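Local structure of 3,6-diketocamphane 1,6-monooxygenase (Pseudomonas putida, 4UWM) at residues G214-F224 with H246-H257; M1-F9 with I365-L375. The protein catalyses the FMNH2-dependent Baeyer-Villiger oxidation of a diketocamphane to a lactone during (-)-camphor degradation, working as a homodimer of the bacterial luciferase family. One frame throughout, in Å; residues are numbered along the deposited sequence.

Contact 1 of 2, residues G214-F224 with H246-H257; sequences GERNFKPVSIF and HTPDRSRHAVSH
Asn217 lays its CB over one face of the His246 imidazole, 3.6 Å from CB to the ring centroid and almost on the normal, with its amide stacked nearly parallel to the ring. At the edge of that ring, in its plane, NE2 donates to Glu215 O, in the last turn of helix 208-216. The Arg252 guanidinium takes Asn217 O in its own plane: NH1 and NH2 both point at this one oxygen, NH2 to Asn217 O being 3.0 Å, and both arrive from the same face of the carbonyl. Asn217 ends the helix in a Schellman motif; His246, through Glu215 O, and Arg252, through Asn217 O, bond to this end. Glu197 forms a salt bridge with Arg252 NH2.

From here the chain enters the beta-alpha-beta unit of the TIM barrel, strands 219-223 and 254-261 joined through helix 227-244. The two strands run parallel, the axes of segments 219-223 and 254-257 coming within 4.7 Å, bonded in turn by Ala254 N to Pro220 O, Ser222 N to Ala254 O, Ser256 N to Ser222 O and Phe224 N to Ser256 O. Val221, Ile223, Ala254 and Ser256 share one face of the sheet; Ile223 touches the FMN, and Ser256 OG bonds Glu347. Ser222 and Val255 lie on the other face, where the His253 ring carries Val255 CG2 over its centre.

Phe224 CB sits over a face of the His257 ring, the two rings meeting obliquely, planes at 32°. Lys219 runs extended until it bends at chi4 (70°), which brings NZ to within 2.7 Å of Arg252 O. At the edge of the His253 ring, in its plane, NE2 and Ser222 OG form a 2.8 Å hydrogen bond, and His233 ND1 also bonds that hydroxyl.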
loop_
_atom_site.group_PDB
_atom_site.type_symbol
_atom_site.label_atom_id
_atom_site.label_comp_id
_atom_site.label_asym_id
_atom_site.label_seq_id
_atom_site.Cartn_x
_atom_site.Cartn_y
_atom_site.Cartn_z
ATOM N N GLY A 214 8.744 19.798 -18.660
ATOM C CA GLY A 214 8.326 20.888 -19.558
ATOM C C GLY A 214 7.551 20.382 -20.764
ATOM O O GLY A 214 6.417 20.815 -20.998
ATOM N N GLU A 215 8.159 19.433 -21.485
ATOM C CA GLU A 215 7.547 18.822 -22.674
ATOM C C GLU A 215 6.143 18.295 -22.396
ATOM O O GLU A 215 5.241 18.486 -23.211
ATOM C CB GLU A 215 8.423 17.682 -23.218
ATOM C CG GLU A 215 9.760 18.119 -23.808
ATOM C CD GLU A 215 10.648 16.949 -24.213
ATOM O OE1 GLU A 215 10.147 15.808 -24.294
ATOM O OE2 GLU A 215 11.857 17.169 -24.455
ATOM N N ARG A 216 5.967 17.635 -21.242
ATOM C CA ARG A 216 4.713 16.939 -20.927
ATOM C C ARG A 216 3.771 17.754 -20.032
ATOM O O ARG A 216 2.686 17.303 -19.690
ATOM C CB ARG A 216 4.990 15.568 -20.290
ATOM C CG ARG A 216 5.839 14.613 -21.119
ATOM C CD ARG A 216 5.035 13.902 -22.197
ATOM N NE ARG A 216 5.845 12.919 -22.920
ATOM C CZ ARG A 216 5.663 11.603 -22.858
ATOM N NH1 ARG A 216 4.687 11.099 -22.115
ATOM N NH2 ARG A 216 6.449 10.788 -23.551
ATOM N N ASN A 217 4.183 18.957 -19.660
ATOM C CA ASN A 217 3.385 19.803 -18.793
ATOM C C ASN A 217 3.239 19.205 -17.371
ATOM O O ASN A 217 2.229 19.417 -16.691
ATOM C CB ASN A 217 2.007 20.079 -19.416
ATOM C CG ASN A 217 1.368 21.334 -18.870
ATOM O OD1 ASN A 217 2.056 22.267 -18.466
ATOM N ND2 ASN A 217 0.045 21.367 -18.860
ATOM N N PHE A 218 4.256 18.455 -16.948
ATOM C CA PHE A 218 4.314 17.921 -15.573
ATOM C C PHE A 218 4.700 19.007 -14.562
ATOM O O PHE A 218 5.199 20.072 -14.937
ATOM C CB PHE A 218 5.312 16.756 -15.495
ATOM C CG PHE A 218 4.900 15.537 -16.277
ATOM C CD1 PHE A 218 3.567 15.322 -16.622
ATOM C CD2 PHE A 218 5.848 14.578 -16.633
ATOM C CE1 PHE A 218 3.191 14.198 -17.333
ATOM C CE2 PHE A 218 5.476 13.446 -17.347
ATOM C CZ PHE A 218 4.147 13.251 -17.686
ATOM N N LYS A 219 4.479 18.727 -13.278
ATOM C CA LYS A 219 4.894 19.608 -12.194
ATOM C C LYS A 219 6.390 19.426 -11.926
ATOM O O LYS A 219 6.840 18.306 -11.691
ATOM C CB LYS A 219 4.041 19.295 -10.960
ATOM C CG LYS A 219 4.457 19.979 -9.664
ATOM C CD LYS A 219 3.537 19.552 -8.520
ATOM C CE LYS A 219 3.902 20.222 -7.208
ATOM N NZ LYS A 219 3.584 21.682 -7.239
ATOM N N PRO A 220 7.187 20.526 -11.984
ATOM C CA PRO A 220 8.608 20.374 -11.695
ATOM C C PRO A 220 8.907 20.475 -10.175
ATOM O O PRO A 220 8.329 21.302 -9.474
ATOM C CB PRO A 220 9.233 21.549 -12.470
ATOM C CG PRO A 220 8.187 22.626 -12.370
ATOM C CD PRO A 220 6.856 21.904 -12.418
ATOM N N VAL A 221 9.801 19.623 -9.682
ATOM C CA VAL A 221 10.208 19.642 -8.270
ATOM C C VAL A 221 11.729 19.721 -8.277
ATOM O O VAL A 221 12.389 18.899 -8.886
ATOM C CB VAL A 221 9.731 18.368 -7.487
ATOM C CG1 VAL A 221 10.067 18.485 -6.001
ATOM C CG2 VAL A 221 8.240 18.153 -7.652
ATOM N N SER A 222 12.285 20.726 -7.605
ATOM C CA SER A 222 13.728 20.891 -7.544
ATOM C C SER A 222 14.207 20.801 -6.103
ATOM O O SER A 222 13.527 21.266 -5.189
ATOM C CB SER A 222 14.140 22.264 -8.112
ATOM O OG SER A 222 13.716 22.449 -9.460
ATOM N N ILE A 223 15.368 20.192 -5.912
ATOM C CA ILE A 223 16.051 20.232 -4.624
ATOM C C ILE A 223 17.006 21.427 -4.670
ATOM O O ILE A 223 17.848 21.514 -5.561
ATOM C CB ILE A 223 16.850 18.938 -4.344
ATOM C CG1 ILE A 223 16.025 17.667 -4.650
ATOM C CG2 ILE A 223 17.394 18.942 -2.919
ATOM C CD1 ILE A 223 14.840 17.389 -3.736
ATOM N N PHE A 224 16.870 22.360 -3.728
ATOM C CA PHE A 224 17.705 23.570 -3.799
ATOM C C PHE A 224 19.168 23.232 -3.645
ATOM O O PHE A 224 19.567 22.629 -2.645
ATOM C CB PHE A 224 17.319 24.634 -2.781
ATOM C CG PHE A 224 18.132 25.899 -2.908
ATOM C CD1 PHE A 224 17.967 26.739 -4.007
ATOM C CD2 PHE A 224 19.061 26.248 -1.934
ATOM C CE1 PHE A 224 18.709 27.907 -4.129
ATOM C CE2 PHE A 224 19.812 27.412 -2.053
ATOM C CZ PHE A 224 19.636 28.242 -3.150
ATOM N N HIS A 246 2.883 24.641 -24.180
ATOM C CA HIS A 246 2.197 24.906 -22.906
ATOM C C HIS A 246 2.681 26.235 -22.347
ATOM O O HIS A 246 3.776 26.698 -22.673
ATOM C CB HIS A 246 2.469 23.813 -21.841
ATOM C CG HIS A 246 2.445 22.407 -22.364
ATOM N ND1 HIS A 246 1.279 21.760 -22.716
ATOM C CD2 HIS A 246 3.446 21.517 -22.578
ATOM C CE1 HIS A 246 1.564 20.538 -23.136
ATOM N NE2 HIS A 246 2.873 20.368 -23.069
ATOM N N THR A 247 1.878 26.835 -21.481
ATOM C CA THR A 247 2.291 28.049 -20.790
ATOM C C THR A 247 2.927 27.692 -19.437
ATOM O O THR A 247 2.232 27.226 -18.525
ATOM C CB THR A 247 1.109 29.022 -20.591
ATOM O OG1 THR A 247 0.185 28.900 -21.682
ATOM C CG2 THR A 247 1.608 30.459 -20.511
ATOM N N PRO A 248 4.256 27.910 -19.294
ATOM C CA PRO A 248 4.882 27.525 -18.019
ATOM C C PRO A 248 4.340 28.356 -16.852
ATOM O O PRO A 248 4.222 29.576 -16.973
ATOM C CB PRO A 248 6.380 27.817 -18.237
ATOM C CG PRO A 248 6.536 28.236 -19.673
ATOM C CD PRO A 248 5.187 28.671 -20.152
ATOM N N ASP A 249 4.015 27.688 -15.744
ATOM C CA ASP A 249 3.441 28.313 -14.552
ATOM C C ASP A 249 4.359 28.124 -13.329
ATOM O O ASP A 249 4.475 27.012 -12.798
ATOM C CB ASP A 249 2.053 27.720 -14.287
ATOM C CG ASP A 249 1.303 28.423 -13.168
ATOM O OD1 ASP A 249 1.886 29.274 -12.464
ATOM O OD2 ASP A 249 0.114 28.105 -12.972
ATOM N N ARG A 250 4.989 29.215 -12.886
ATOM C CA ARG A 250 5.921 29.181 -11.757
ATOM C C ARG A 250 5.295 28.672 -10.469
ATOM O O ARG A 250 5.986 28.074 -9.645
ATOM C CB ARG A 250 6.541 30.556 -11.502
ATOM C CG ARG A 250 7.746 30.878 -12.367
ATOM C CD ARG A 250 8.379 32.190 -11.938
ATOM N NE ARG A 250 9.276 32.721 -12.959
ATOM C CZ ARG A 250 10.557 32.388 -13.089
ATOM N NH1 ARG A 250 11.120 31.512 -12.260
ATOM N NH2 ARG A 250 11.277 32.933 -14.058
ATOM N N SER A 251 3.995 28.911 -10.291
ATOM C CA SER A 251 3.320 28.514 -9.055
ATOM C C SER A 251 3.222 26.984 -8.886
ATOM O O SER A 251 2.921 26.497 -7.809
ATOM C CB SER A 251 1.949 29.167 -8.948
ATOM O OG SER A 251 1.087 28.690 -9.960
ATOM N N ARG A 252 3.482 26.243 -9.956
ATOM C CA ARG A 252 3.490 24.783 -9.908
ATOM C C ARG A 252 4.871 24.254 -9.498
ATOM O O ARG A 252 5.002 23.099 -9.079
ATOM C CB ARG A 252 3.070 24.197 -11.263
ATOM C CG ARG A 252 1.641 24.523 -11.683
ATOM C CD ARG A 252 1.280 23.859 -13.011
ATOM N NE ARG A 252 1.324 22.386 -12.957
ATOM C CZ ARG A 252 1.598 21.592 -13.996
ATOM N NH1 ARG A 252 1.867 22.108 -15.191
ATOM N NH2 ARG A 252 1.602 20.264 -13.848
ATOM N N HIS A 253 5.896 25.100 -9.619
ATOM C CA HIS A 253 7.254 24.736 -9.234
ATOM C C HIS A 253 7.353 24.558 -7.718
ATOM O O HIS A 253 6.955 25.442 -6.957
ATOM C CB HIS A 253 8.251 25.786 -9.727
ATOM C CG HIS A 253 9.670 25.316 -9.742
ATOM N ND1 HIS A 253 10.725 26.154 -10.034
ATOM C CD2 HIS A 253 10.216 24.098 -9.501
ATOM C CE1 HIS A 253 11.856 25.472 -9.979
ATOM N NE2 HIS A 253 11.576 24.222 -9.660
ATOM N N ALA A 254 7.836 23.388 -7.291
ATOM C CA ALA A 254 8.079 23.117 -5.872
ATOM C C ALA A 254 9.569 22.995 -5.635
ATOM O O ALA A 254 10.283 22.355 -6.413
ATOM C CB ALA A 254 7.345 21.849 -5.423
ATOM N N VAL A 255 10.051 23.653 -4.586
ATOM C CA VAL A 255 11.482 23.696 -4.314
ATOM C C VAL A 255 11.712 23.273 -2.876
ATOM O O VAL A 255 11.138 23.855 -1.950
ATOM C CB VAL A 255 12.098 25.103 -4.547
ATOM C CG1 VAL A 255 13.611 25.070 -4.285
ATOM C CG2 VAL A 255 11.839 25.574 -5.967
ATOM N N SER A 256 12.557 22.258 -2.704
ATOM C CA SER A 256 12.848 21.685 -1.395
ATOM C C SER A 256 14.020 22.409 -0.722
ATOM O O SER A 256 15.073 22.585 -1.342
ATOM C CB SER A 256 13.146 20.189 -1.549
ATOM O OG SER A 256 13.664 19.634 -0.356
ATOM N N HIS A 257 13.826 22.808 0.527
ATOM C CA HIS A 257 14.816 23.526 1.321
ATOM C C HIS A 257 14.842 22.911 2.708
ATOM O O HIS A 257 13.819 22.395 3.186
ATOM C CB HIS A 257 14.411 25.000 1.511
ATOM C CG HIS A 257 14.564 25.857 0.294
ATOM N ND1 HIS A 257 15.754 26.469 -0.040
ATOM C CD2 HIS A 257 13.671 26.232 -0.650
ATOM C CE1 HIS A 257 15.589 27.171 -1.147
ATOM N NE2 HIS A 257 14.331 27.048 -1.536
#

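Contact 2 of 2, residues M1-F9 with I365-L375; sequences MAMETGLIF and ISKEVAPKILL
Met3 N and Ile373 O form a nearly straight 2.8 Å hydrogen bond, and with the longer bond from Leu375 N to Met1 O (3.3 Å) it makes a single backbone bridge between Ala2 and Leu374. The two chain ends thus meet just ahead of strand 4-9, the first strand of the TIM barrel, while helix 356-369 and the 3-10 turn that follows it lie against the start of that strand.

The Met3 side chain sets out toward the C-terminal segment. With CG anti to the backbone N (chi1 -177°) the chain extends as far as SD, then bends at chi3 and sets CE 3.8 Å from Ala370 CB. Its CB rests near Ile373 CG2, and Trp341 and Leu344 also touch this side chain. Ala370 CB is a small surface shared by two residues: besides Met3, it meets Thr5, whose OG1 comes to 3.3 Å.

Thr5 turns both its branches to the helix. CG2 meets Ile365 CG2 at 3.7 Å, the two side chains crossing at about a right angle, while OG1 lies over Ser366 CA. The chi1 of -54° places OG1 beside the backbone N, where a water joins it, 2.7 Å from OG1. The same water donates to Ser366 O, a carbonyl in the helix's last turn. Near this turn the helix widens: Ala370 N bonds Ile365 O in a pi-type turn. The OG of Ser366 is tied instead to Val36 O.

Across this contact Thr5 OG1 has carbon neighbours, Ala370 CB and Ser366 CA, and gets its polar partner from the water. The hydroxyl is thus hydrogen-bonded to the helix through that water, which links strand 4-9 to Ser366 O without a direct bond.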
loop_
_atom_site.group_PDB
_atom_site.type_symbol
_atom_site.label_atom_id
_atom_site.label_comp_id
_atom_site.label_asym_id
_atom_site.label_seq_id
_atom_site.Cartn_x
_atom_site.Cartn_y
_atom_site.Cartn_z
ATOM N N MET A 1 -1.405 34.479 -5.883
ATOM C CA MET A 1 -1.648 34.394 -4.411
ATOM C C MET A 1 -0.336 34.125 -3.661
ATOM O O MET A 1 0.758 34.400 -4.177
ATOM C CB MET A 1 -2.704 33.321 -4.092
ATOM C CG MET A 1 -4.024 33.452 -4.854
ATOM S SD MET A 1 -5.058 34.855 -4.374
ATOM C CE MET A 1 -6.504 34.592 -5.402
ATOM N N ALA A 2 -0.450 33.593 -2.445
ATOM C CA ALA A 2 0.713 33.316 -1.604
ATOM C C ALA A 2 1.461 32.046 -2.032
ATOM O O ALA A 2 0.874 31.131 -2.620
ATOM C CB ALA A 2 0.298 33.232 -0.135
ATOM N N MET A 3 2.763 32.018 -1.756
ATOM C CA MET A 3 3.573 30.800 -1.851
ATOM C C MET A 3 3.031 29.804 -0.822
ATOM O O MET A 3 2.734 30.190 0.318
ATOM C CB MET A 3 5.040 31.123 -1.557
ATOM C CG MET A 3 6.006 29.952 -1.684
ATOM S SD MET A 3 7.582 30.225 -0.858
ATOM C CE MET A 3 7.055 30.259 0.858
ATOM N N GLU A 4 2.872 28.543 -1.232
ATOM C CA GLU A 4 2.356 27.515 -0.323
ATOM C C GLU A 4 3.486 26.894 0.491
ATOM O O GLU A 4 4.651 26.949 0.069
ATOM C CB GLU A 4 1.611 26.423 -1.099
ATOM C CG GLU A 4 0.323 26.857 -1.774
ATOM C CD GLU A 4 -0.826 27.141 -0.806
ATOM O OE1 GLU A 4 -0.709 26.873 0.405
ATOM O OE2 GLU A 4 -1.872 27.638 -1.261
ATOM N N THR A 5 3.139 26.317 1.650
ATOM C CA THR A 5 4.074 25.494 2.415
ATOM C C THR A 5 3.801 24.000 2.119
ATOM O O THR A 5 2.645 23.568 2.099
ATOM C CB THR A 5 3.978 25.751 3.940
ATOM O OG1 THR A 5 4.141 27.148 4.198
ATOM C CG2 THR A 5 5.096 25.011 4.710
ATOM N N GLY A 6 4.871 23.245 1.868
ATOM C CA GLY A 6 4.796 21.785 1.702
ATOM C C GLY A 6 5.757 21.061 2.626
ATOM O O GLY A 6 6.666 21.674 3.201
ATOM N N LEU A 7 5.538 19.758 2.800
ATOM C CA LEU A 7 6.440 18.930 3.588
ATOM C C LEU A 7 6.960 17.834 2.673
ATOM O O LEU A 7 6.198 17.295 1.874
ATOM C CB LEU A 7 5.681 18.352 4.785
ATOM C CG LEU A 7 6.449 17.681 5.921
ATOM C CD1 LEU A 7 7.314 18.679 6.707
ATOM C CD2 LEU A 7 5.470 16.968 6.835
ATOM N N ILE A 8 8.266 17.575 2.709
ATOM C CA ILE A 8 8.813 16.404 2.047
ATOM C C ILE A 8 9.406 15.440 3.092
ATOM O O ILE A 8 10.231 15.822 3.918
ATOM C CB ILE A 8 9.743 16.710 0.840
ATOM C CG1 ILE A 8 10.175 15.392 0.155
ATOM C CG2 ILE A 8 10.942 17.572 1.227
ATOM C CD1 ILE A 8 10.716 15.548 -1.244
ATOM N N PHE A 9 8.932 14.201 3.050
ATOM C CA PHE A 9 9.249 13.164 4.031
ATOM C C PHE A 9 10.020 12.083 3.287
ATOM O O PHE A 9 9.433 11.126 2.729
ATOM C CB PHE A 9 7.937 12.634 4.588
ATOM C CG PHE A 9 8.052 11.872 5.885
ATOM C CD1 PHE A 9 8.364 12.520 7.079
ATOM C CD2 PHE A 9 7.754 10.513 5.923
ATOM C CE1 PHE A 9 8.426 11.801 8.276
ATOM C CE2 PHE A 9 7.813 9.792 7.094
ATOM C CZ PHE A 9 8.162 10.430 8.278
ATOM N N ILE A 365 6.293 28.757 9.863
ATOM C CA ILE A 365 6.516 28.804 8.421
ATOM C C ILE A 365 5.182 28.932 7.683
ATOM O O ILE A 365 5.005 29.826 6.850
ATOM C CB ILE A 365 7.301 27.567 7.935
ATOM C CG1 ILE A 365 8.725 27.582 8.499
ATOM C CG2 ILE A 365 7.325 27.490 6.410
ATOM C CD1 ILE A 365 9.350 26.206 8.646
ATOM N N SER A 366 4.235 28.067 8.029
ATOM C CA SER A 366 2.963 27.963 7.314
ATOM C C SER A 366 2.023 29.153 7.554
ATOM O O SER A 366 1.376 29.627 6.608
ATOM C CB SER A 366 2.261 26.648 7.692
ATOM O OG SER A 366 0.976 26.550 7.105
ATOM N N LYS A 367 1.957 29.615 8.810
ATOM C CA LYS A 367 1.047 30.695 9.209
ATOM C C LYS A 367 1.659 32.104 9.176
ATOM O O LYS A 367 0.970 33.069 8.841
ATOM C CB LYS A 367 0.472 30.424 10.603
ATOM C CG LYS A 367 -0.586 29.336 10.649
ATOM C CD LYS A 367 -1.019 29.053 12.077
ATOM C CE LYS A 367 -2.188 28.081 12.114
ATOM N NZ LYS A 367 -2.472 27.604 13.496
ATOM N N GLU A 368 2.940 32.224 9.530
ATOM C CA GLU A 368 3.588 33.536 9.683
ATOM C C GLU A 368 4.564 33.902 8.568
ATOM O O GLU A 368 4.738 35.078 8.255
ATOM C CB GLU A 368 4.297 33.644 11.039
ATOM C CG GLU A 368 3.361 33.720 12.238
ATOM C CD GLU A 368 4.053 34.192 13.506
ATOM O OE1 GLU A 368 5.064 34.927 13.410
ATOM O OE2 GLU A 368 3.581 33.834 14.605
ATOM N N VAL A 369 5.213 32.906 7.971
ATOM C CA VAL A 369 6.202 33.202 6.932
ATOM C C VAL A 369 5.593 33.185 5.528
ATOM O O VAL A 369 5.584 34.207 4.829
ATOM C CB VAL A 369 7.451 32.287 7.011
ATOM C CG1 VAL A 369 8.394 32.560 5.847
ATOM C CG2 VAL A 369 8.187 32.479 8.324
ATOM N N ALA A 370 5.070 32.029 5.125
ATOM C CA ALA A 370 4.644 31.832 3.744
ATOM C C ALA A 370 3.492 32.734 3.281
ATOM O O ALA A 370 3.505 33.172 2.131
ATOM C CB ALA A 370 4.345 30.358 3.460
ATOM N N PRO A 371 2.497 33.011 4.150
ATOM C CA PRO A 371 1.426 33.915 3.710
ATOM C C PRO A 371 1.919 35.296 3.245
ATOM O O PRO A 371 1.237 35.959 2.468
ATOM C CB PRO A 371 0.569 34.067 4.965
ATOM C CG PRO A 371 0.754 32.776 5.681
ATOM C CD PRO A 371 2.212 32.466 5.492
ATOM N N LYS A 372 3.102 35.698 3.700
ATOM C CA LYS A 372 3.667 36.998 3.343
ATOM C C LYS A 372 4.405 36.984 2.017
ATOM O O LYS A 372 4.575 38.023 1.392
ATOM C CB LYS A 372 4.581 37.528 4.452
ATOM C CG LYS A 372 3.923 38.574 5.341
ATOM C CD LYS A 372 3.238 37.964 6.554
ATOM C CE LYS A 372 4.070 38.172 7.809
ATOM N NZ LYS A 372 3.511 37.435 8.975
ATOM N N ILE A 373 4.845 35.806 1.581
ATOM C CA ILE A 373 5.568 35.693 0.312
ATOM C C ILE A 373 4.580 35.512 -0.838
ATOM O O ILE A 373 3.925 34.473 -0.945
ATOM C CB ILE A 373 6.607 34.542 0.311
ATOM C CG1 ILE A 373 7.519 34.598 1.550
ATOM C CG2 ILE A 373 7.405 34.535 -0.988
ATOM C CD1 ILE A 373 8.590 35.671 1.529
ATOM N N LEU A 374 4.458 36.532 -1.682
ATOM C CA LEU A 374 3.560 36.473 -2.842
ATOM C C LEU A 374 4.353 36.121 -4.094
ATOM O O LEU A 374 5.554 36.392 -4.169
ATOM C CB LEU A 374 2.811 37.802 -3.034
ATOM C CG LEU A 374 1.938 38.363 -1.901
ATOM C CD1 LEU A 374 1.516 39.787 -2.228
ATOM C CD2 LEU A 374 0.716 37.495 -1.613
ATOM N N LEU A 375 3.689 35.517 -5.074
ATOM C CA LEU A 375 4.378 35.131 -6.301
ATOM C C LEU A 375 4.151 36.119 -7.450
ATOM O O LEU A 375 3.014 36.295 -7.901
ATOM C CB LEU A 375 3.984 33.718 -6.729
ATOM C CG LEU A 375 5.099 32.846 -7.318
ATOM C CD1 LEU A 375 4.551 31.452 -7.534
ATOM C CD2 LEU A 375 5.691 33.380 -8.617
HETATM O O HOH W 1 1.721 28.377 4.005
#

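Both contacts belong to one parallel barrel, and contact 1 is nested inside the long loop that contact 2 closes. Contact 1 is the more buried: adjacent strands share regular main-chain bonds, with His246 and Arg252 at the preceding helix end, and Lys219 and His253 along the strands, adding polar bonds. Contact 2 is partly buried, with two backbone bonds, a water and mostly aliphatic packing where the C-terminal segment covers the start of strand 4-9 and the residues before it. Each contributes a residue to the FMN pocket, Ile223 and Ile8. The two also touch: Ser256 OG packs against Ile8 CG2 within the barrel, and the poorly ordered Leu375 lies against Ser251 nearer the surface.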